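Local coordinates for protein DNA polymerase beta (Leishmania infantum, PDB 4P4M) that extends DNA strands with deoxynucleotides as a template-directed polymerase of the X family and probably acts in base excision repair, at residues G291-N294 / F295-M299; E159-L162 / H163-L167; Y147-D150 / I151-I155. One frame throughout, in Å; residues are numbered along the deposited sequence.

Contact 1: G291-N294 / F295-M299. With D3T (2',3'-dideoxy-thymidine-5'-triphosphate), chain D; nucleotides of chain C.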
# COMPACT_ATOMS: atom_id res chain seq x y z
N GLY A 291 6.79 1.19 7.63
CA GLY A 291 7.25 2.57 7.65
C GLY A 291 7.75 2.99 9.03
O GLY A 291 8.24 2.14 9.78
N SER A 292 7.62 4.27 9.40
CA SER A 292 7.00 5.33 8.61
C SER A 292 7.74 5.62 7.31
O SER A 292 8.81 5.07 7.05
CB SER A 292 7.00 6.62 9.44
OG SER A 292 8.33 7.12 9.54
N LYS A 293 7.17 6.51 6.51
CA LYS A 293 7.83 6.99 5.30
C LYS A 293 9.25 7.51 5.58
O LYS A 293 10.21 7.14 4.88
CB LYS A 293 7.00 8.09 4.63
CG LYS A 293 7.73 8.80 3.48
CD LYS A 293 7.00 10.07 3.09
CE LYS A 293 7.60 10.71 1.85
NZ LYS A 293 9.02 11.10 2.05
N ASN A 294 9.39 8.39 6.58
CA ASN A 294 10.71 8.97 6.87
C ASN A 294 11.68 7.90 7.35
O ASN A 294 12.88 7.94 7.04
CB ASN A 294 10.63 10.10 7.91
CG ASN A 294 9.93 11.35 7.39
OD1 ASN A 294 9.87 11.50 6.07
ND2 ASN A 294 9.44 12.17 8.18
N PHE A 295 11.18 6.95 8.13
CA PHE A 295 12.01 5.83 8.57
C PHE A 295 12.58 5.03 7.39
O PHE A 295 13.76 4.69 7.38
CB PHE A 295 11.23 4.93 9.53
CG PHE A 295 11.94 3.65 9.90
CD1 PHE A 295 12.81 3.61 10.99
CD2 PHE A 295 11.72 2.48 9.18
CE1 PHE A 295 13.46 2.43 11.34
CE2 PHE A 295 12.37 1.31 9.52
CZ PHE A 295 13.24 1.29 10.60
N ASN A 296 11.74 4.73 6.40
CA ASN A 296 12.18 3.99 5.20
C ASN A 296 13.26 4.75 4.44
O ASN A 296 14.21 4.17 3.95
CB ASN A 296 11.01 3.71 4.24
CG ASN A 296 10.01 2.68 4.78
OD1 ASN A 296 10.27 2.01 5.78
ND2 ASN A 296 8.88 2.54 4.09
N VAL A 297 13.08 6.06 4.31
CA VAL A 297 14.09 6.86 3.61
C VAL A 297 15.44 6.83 4.34
O VAL A 297 16.48 6.64 3.72
CB VAL A 297 13.61 8.32 3.40
CG1 VAL A 297 14.76 9.19 2.90
CG2 VAL A 297 12.44 8.35 2.43
N ILE A 298 15.41 7.00 5.66
CA ILE A 298 16.62 6.92 6.49
C ILE A 298 17.31 5.55 6.37
O ILE A 298 18.53 5.46 6.21
CB ILE A 298 16.32 7.24 7.97
CG1 ILE A 298 15.99 8.73 8.13
CG2 ILE A 298 17.49 6.85 8.88
CD1 ILE A 298 15.31 9.08 9.44
N MET A 299 16.53 4.47 6.46
CA MET A 299 17.11 3.12 6.35
C MET A 299 17.65 2.84 4.94
O MET A 299 18.69 2.19 4.78
CB MET A 299 16.09 2.05 6.78
CG MET A 299 16.64 0.61 6.75
SD MET A 299 15.53 -0.63 7.48
CE MET A 299 16.24 -0.84 9.11
PA D3T D . 0.80 5.28 4.49
O1A D3T D . -0.42 4.44 4.46
O2A D3T D . 0.83 6.38 3.46
O5' D3T D . 1.81 4.13 3.57
C5' D3T D . 1.99 2.95 4.17
C4' D3T D . 3.52 2.53 4.19
O4' D3T D . 4.11 2.73 2.90
C1' D3T D . 5.42 3.16 3.04
N1 D3T D . 5.62 4.42 2.26
C6 D3T D . 4.65 5.40 2.28
C2 D3T D . 6.86 4.62 1.53
O2 D3T D . 7.73 3.78 1.51
N3 D3T D . 7.00 5.85 0.84
C4 D3T D . 6.02 6.74 0.90
O4 D3T D . 6.19 7.90 0.22
C5 D3T D . 4.79 6.59 1.60
C5M D3T D . 3.78 7.67 1.57
C2' D3T D . 5.71 3.44 4.53
C3' D3T D . 4.32 3.44 5.15
O3A D3T D . 1.72 5.40 5.73
PB D3T D . 1.11 5.16 7.35
O1B D3T D . 0.52 3.80 7.21
O2B D3T D . 2.47 5.21 7.99
O3B D3T D . 0.15 6.23 7.88
PG D3T D . -1.53 6.48 7.78
O1G D3T D . -2.10 5.36 6.96
O2G D3T D . -1.63 7.83 7.09
O3G D3T D . -2.00 6.43 9.22
OP3 DA C 1 18.51 10.35 -1.72
P DA C 1 17.05 10.36 -1.48
OP1 DA C 1 16.39 10.77 -2.73
OP2 DA C 1 16.82 11.10 -0.22
O5' DA C 1 16.57 8.85 -1.21
C5' DA C 1 17.28 7.99 -0.36
C4' DA C 1 16.79 6.57 -0.63
O4' DA C 1 15.39 6.48 -0.26
C3' DA C 1 16.87 6.12 -2.09
O3' DA C 1 17.24 4.74 -2.07
C2' DA C 1 15.45 6.38 -2.61
C1' DA C 1 14.58 6.12 -1.38
N9 DA C 1 13.35 6.93 -1.31
C8 DA C 1 13.23 8.26 -1.62
N7 DA C 1 12.02 8.74 -1.46
C5 DA C 1 11.29 7.66 -0.99
C6 DA C 1 9.93 7.54 -0.63
N6 DA C 1 9.06 8.57 -0.70
N1 DA C 1 9.50 6.34 -0.20
C2 DA C 1 10.38 5.32 -0.16
N3 DA C 1 11.68 5.32 -0.47
C4 DA C 1 12.09 6.54 -0.89
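G291 and S292 meet F295 and N296 where the chain swings through a cis peptide before S292 into helix 293-305, whose first turn is joined by N296 N to S292 O at 3.0 Å and V297 N to K293 O. This is a classic N-cap in the thumb of a family X polymerase. S292 is the capping residue: its OG accepts from F295 N at 3.2 Å, nearly straight at 166°. Its first torsion of 71° swings the hydroxyl over the turn, where a short polar side chain suits. The same OG has a weak bond to R376 O in the C-terminal tail. CD2 of the F295 ring comes within 3.5 Å of G291 O, and the ring also packs on R376 and P378. Glycine suits position 291: phi is positive, and a CB would run into the dideoxy-TTP sugar, whose C2' lies 3.6 Å from CA of G291. K293 runs its flexible methylenes along the thymine, CE 3.5 Å from O4, towards the adenine of DA1 of chain C, against which V297 CG2 also packs. N296 meets thymine at its minor-groove edge: ND2, shared with T288 O, donates to O2 at 3.1 Å, 158°.

Contact 2: E159-L162 / H163-L167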
# COMPACT_ATOMS: atom_id res chain seq x y z
N GLU A 159 -11.28 -0.59 15.18
CA GLU A 159 -11.85 -1.00 13.89
C GLU A 159 -10.81 -1.67 12.98
O GLU A 159 -11.14 -2.61 12.26
CB GLU A 159 -12.53 0.17 13.17
CG GLU A 159 -13.38 -0.29 11.98
CD GLU A 159 -13.97 0.85 11.17
OE1 GLU A 159 -13.88 0.80 9.92
OE2 GLU A 159 -14.52 1.79 11.78
N SER A 160 -9.56 -1.20 13.01
CA SER A 160 -8.50 -1.87 12.26
C SER A 160 -8.33 -3.33 12.68
O SER A 160 -8.06 -4.20 11.83
CB SER A 160 -7.16 -1.12 12.37
OG SER A 160 -7.12 -0.01 11.47
N VAL A 161 -8.46 -3.61 13.97
CA VAL A 161 -8.47 -5.00 14.45
C VAL A 161 -9.55 -5.82 13.73
O VAL A 161 -9.32 -6.98 13.33
CB VAL A 161 -8.67 -5.11 15.99
CG1 VAL A 161 -8.86 -6.57 16.40
CG2 VAL A 161 -7.49 -4.50 16.74
N LEU A 162 -10.74 -5.23 13.58
CA LEU A 162 -11.83 -5.89 12.86
C LEU A 162 -11.52 -6.11 11.37
O LEU A 162 -11.89 -7.15 10.82
CB LEU A 162 -13.15 -5.13 13.03
CG LEU A 162 -13.68 -4.91 14.45
CD1 LEU A 162 -14.92 -4.03 14.43
CD2 LEU A 162 -13.97 -6.22 15.17
N HIS A 163 -10.90 -5.12 10.72
CA HIS A 163 -10.49 -5.31 9.32
C HIS A 163 -9.45 -6.44 9.22
O HIS A 163 -9.51 -7.28 8.31
CB HIS A 163 -9.93 -4.02 8.68
CG HIS A 163 -10.99 -3.02 8.30
ND1 HIS A 163 -11.73 -2.90 7.18
CD2 HIS A 163 -11.36 -1.98 9.12
CE1 HIS A 163 -12.54 -1.80 7.34
NE2 HIS A 163 -12.30 -1.26 8.52
N GLU A 164 -8.51 -6.46 10.15
CA GLU A 164 -7.51 -7.53 10.15
C GLU A 164 -8.15 -8.92 10.25
O GLU A 164 -7.82 -9.82 9.48
CB GLU A 164 -6.50 -7.34 11.30
CG GLU A 164 -5.40 -8.40 11.30
CD GLU A 164 -4.21 -8.00 12.16
OE1 GLU A 164 -4.42 -7.69 13.34
OE2 GLU A 164 -3.08 -7.96 11.63
N ASN A 165 -9.06 -9.09 11.20
CA ASN A 165 -9.71 -10.38 11.40
C ASN A 165 -10.55 -10.79 10.19
O ASN A 165 -10.57 -11.96 9.79
CB ASN A 165 -10.59 -10.38 12.66
CG ASN A 165 -9.79 -10.19 13.94
OD1 ASN A 165 -8.57 -10.35 13.95
ND2 ASN A 165 -10.47 -9.86 15.02
N TYR A 166 -11.25 -9.82 9.60
CA TYR A 166 -12.11 -10.05 8.45
C TYR A 166 -11.29 -10.52 7.24
O TYR A 166 -11.61 -11.52 6.61
CB TYR A 166 -12.91 -8.79 8.09
CG TYR A 166 -13.94 -8.98 6.99
CD1 TYR A 166 -15.24 -9.39 7.30
CD2 TYR A 166 -13.63 -8.77 5.66
CE1 TYR A 166 -16.19 -9.57 6.29
CE2 TYR A 166 -14.57 -8.95 4.65
CZ TYR A 166 -15.85 -9.35 4.98
OH TYR A 166 -16.77 -9.52 3.97
N LEU A 167 -10.23 -9.78 6.92
CA LEU A 167 -9.40 -10.12 5.76
C LEU A 167 -8.72 -11.48 5.94
O LEU A 167 -8.62 -12.27 4.99
CB LEU A 167 -8.36 -9.02 5.48
CG LEU A 167 -8.95 -7.70 4.94
CD1 LEU A 167 -7.94 -6.57 5.03
CD2 LEU A 167 -9.44 -7.86 3.49
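E159 and H163 are joined twice over one helical turn, by backbone and by side chain. H163 N gives its routine bond to E159 O at 3.0 Å, and alongside it H163 NE2 donates to E159 OE1 at 2.9 Å and 165°. The carboxylate uses its anti lone pair, OE1 lies in the imidazole plane, and the two flat groups are only 28° apart. An extended E159 chain (chi2 -175°) is what lets the oxygen span the turn and come to the ring's edge. Glutamate and histidine suit this buried place because both can take a second partner: E159 OE1 also pairs with R270 NE, and H163 ND1 bonds to Y232 OH, so both ring nitrogens are engaged and the imidazole cannot readily flip. The positive R270 would probably keep E159 ionised. Further round, V161 and N165 run side by side, CG1 to ND2 at 3.9 Å, on a more open face where a polar amide is at home. E164 OE1 is bound by Y187 OH, while the Y166 ring stacks with Y232. Such a long helix, packed by L167 against strand 179-183, belongs to the palm, the nucleotidyltransferase fold that carries the magnesium-binding aspartates D196 and D198.

Contact 3: Y147-D150 / I151-I155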
# COMPACT_ATOMS: atom_id res chain seq x y z
N TYR A 147 -16.12 9.52 -2.36
CA TYR A 147 -15.84 9.12 -0.98
C TYR A 147 -15.07 10.18 -0.18
O TYR A 147 -14.41 9.86 0.81
CB TYR A 147 -15.07 7.78 -0.96
CG TYR A 147 -15.93 6.60 -1.36
CD1 TYR A 147 -16.03 6.20 -2.70
CD2 TYR A 147 -16.66 5.89 -0.41
CE1 TYR A 147 -16.83 5.11 -3.07
CE2 TYR A 147 -17.46 4.80 -0.78
CZ TYR A 147 -17.54 4.43 -2.11
OH TYR A 147 -18.34 3.36 -2.47
N PHE A 148 -15.18 11.44 -0.59
CA PHE A 148 -14.47 12.53 0.08
C PHE A 148 -14.70 12.57 1.59
O PHE A 148 -13.75 12.67 2.35
CB PHE A 148 -14.82 13.89 -0.55
CG PHE A 148 -14.02 15.05 0.03
CD1 PHE A 148 -12.71 15.27 -0.35
CD2 PHE A 148 -14.60 15.91 0.96
CE1 PHE A 148 -11.98 16.32 0.20
CE2 PHE A 148 -13.88 16.97 1.50
CZ PHE A 148 -12.57 17.17 1.12
N TYR A 149 -15.96 12.48 2.03
CA TYR A 149 -16.23 12.48 3.48
C TYR A 149 -15.54 11.31 4.19
O TYR A 149 -14.78 11.51 5.16
CB TYR A 149 -17.74 12.55 3.79
CG TYR A 149 -18.05 12.11 5.21
CD1 TYR A 149 -17.95 13.00 6.28
CD2 TYR A 149 -18.40 10.80 5.48
CE1 TYR A 149 -18.21 12.58 7.59
CE2 TYR A 149 -18.66 10.37 6.76
CZ TYR A 149 -18.55 11.25 7.82
OH TYR A 149 -18.81 10.78 9.08
N ASP A 150 -15.78 10.08 3.71
CA ASP A 150 -15.20 8.88 4.34
C ASP A 150 -13.67 8.94 4.39
O ASP A 150 -13.06 8.61 5.41
CB ASP A 150 -15.61 7.60 3.59
CG ASP A 150 -17.05 7.19 3.83
OD1 ASP A 150 -17.64 7.63 4.84
OD2 ASP A 150 -17.59 6.42 3.00
N ILE A 151 -13.07 9.35 3.28
CA ILE A 151 -11.61 9.33 3.15
C ILE A 151 -10.92 10.28 4.14
O ILE A 151 -9.80 10.02 4.57
CB ILE A 151 -11.17 9.60 1.69
CG1 ILE A 151 -11.48 8.38 0.81
CG2 ILE A 151 -9.67 9.93 1.62
CD1 ILE A 151 -11.35 8.66 -0.68
N ASN A 152 -11.59 11.36 4.52
CA ASN A 152 -11.00 12.29 5.48
C ASN A 152 -11.21 11.92 6.95
O ASN A 152 -10.82 12.67 7.84
CB ASN A 152 -11.50 13.72 5.23
CG ASN A 152 -11.03 14.27 3.90
OD1 ASN A 152 -9.98 13.88 3.39
ND2 ASN A 152 -11.81 15.18 3.34
N GLU A 153 -11.83 10.77 7.21
CA GLU A 153 -12.04 10.33 8.59
C GLU A 153 -10.98 9.28 8.97
O GLU A 153 -10.67 8.41 8.17
CB GLU A 153 -13.45 9.74 8.75
CG GLU A 153 -14.57 10.77 8.49
CD GLU A 153 -14.60 11.86 9.55
OE1 GLU A 153 -14.60 11.51 10.74
OE2 GLU A 153 -14.61 13.06 9.19
N LYS A 154 -10.40 9.37 10.16
CA LYS A 154 -9.40 8.40 10.57
C LYS A 154 -10.03 7.13 11.15
O LYS A 154 -11.15 7.17 11.67
CB LYS A 154 -8.37 9.01 11.53
CG LYS A 154 -8.93 9.93 12.61
CD LYS A 154 -7.82 10.79 13.22
CE LYS A 154 -8.33 11.74 14.29
NZ LYS A 154 -8.75 11.05 15.54
N ILE A 155 -9.32 6.01 11.03
CA ILE A 155 -9.80 4.72 11.52
C ILE A 155 -9.27 4.46 12.95
O ILE A 155 -8.06 4.42 13.15
CB ILE A 155 -9.26 3.56 10.63
CG1 ILE A 155 -9.45 3.88 9.13
CG2 ILE A 155 -9.92 2.23 11.02
CD1 ILE A 155 -8.83 2.83 8.20
O HOH W 1 -11.89 6.37 6.25
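Y147 and I151 make the close-packed side of this short turn. CD1 of I151 lies 3.8 Å from CB of Y147, and I151 N donates to Y147 O at 2.9 Å. The isoleucine branch with CG1 anti to its carbonyl carbon (chi1 -72°) is carried back over the Y147 carbonyl, and its hydrophobic end continues onto M237 and M247. The Y147 ring heads away to M247 and ends in a hydroxyl bonded to E234, a reason for tyrosine here. These residues open and close helix 148-151, with Y147 at its N-cap, a brief helical turn between the fingers helices and palm strand 155-156. The looser part is its end, which unwinds gradually: N152 N has only weak bonds to F148 O and Y149 O, and E153 N reaches D150 O at 3.1 Å from well above the carbonyl plane. On the outer side F148 and N152 still meet closely, the amide set at 85° to the ring with ND2 over one face, offset toward the rim and 3.1 Å from CZ. Y149 and E153 are less tight, CE1 to OE2 at 4.0 Å: E153, bent at chi2, brings its CG over a face of Y149, near the rim, with the carboxylate tilted 16° from the ring. Y149 is exposed and E153 partly so, the latter also touching K268 and R270. Water 1 donates to D150 O at 2.7 Å and to E153 O at 3.1 Å, bridging the chain as it leaves the helix.

From the N terminus the chain first meets contact 3, at helix 148-151, then contact 2 in helix 157-175, and much later contact 1 at the start of helix 293-305. The three follow in series, none nesting or crossing, and each closes only a single turn. Contacts 3 and 2 are neighbours in space, centres 17 Å apart, and meet where S160 OG packs on I155 CG2 at 3.6 Å; strand 155-156 carries the chain between them from the fingers into the palm. Strand 270-277 lies against both of them through R270. Contact 1 stands apart, centred 25 Å from each of the others, in the thumb at the nucleotide pocket.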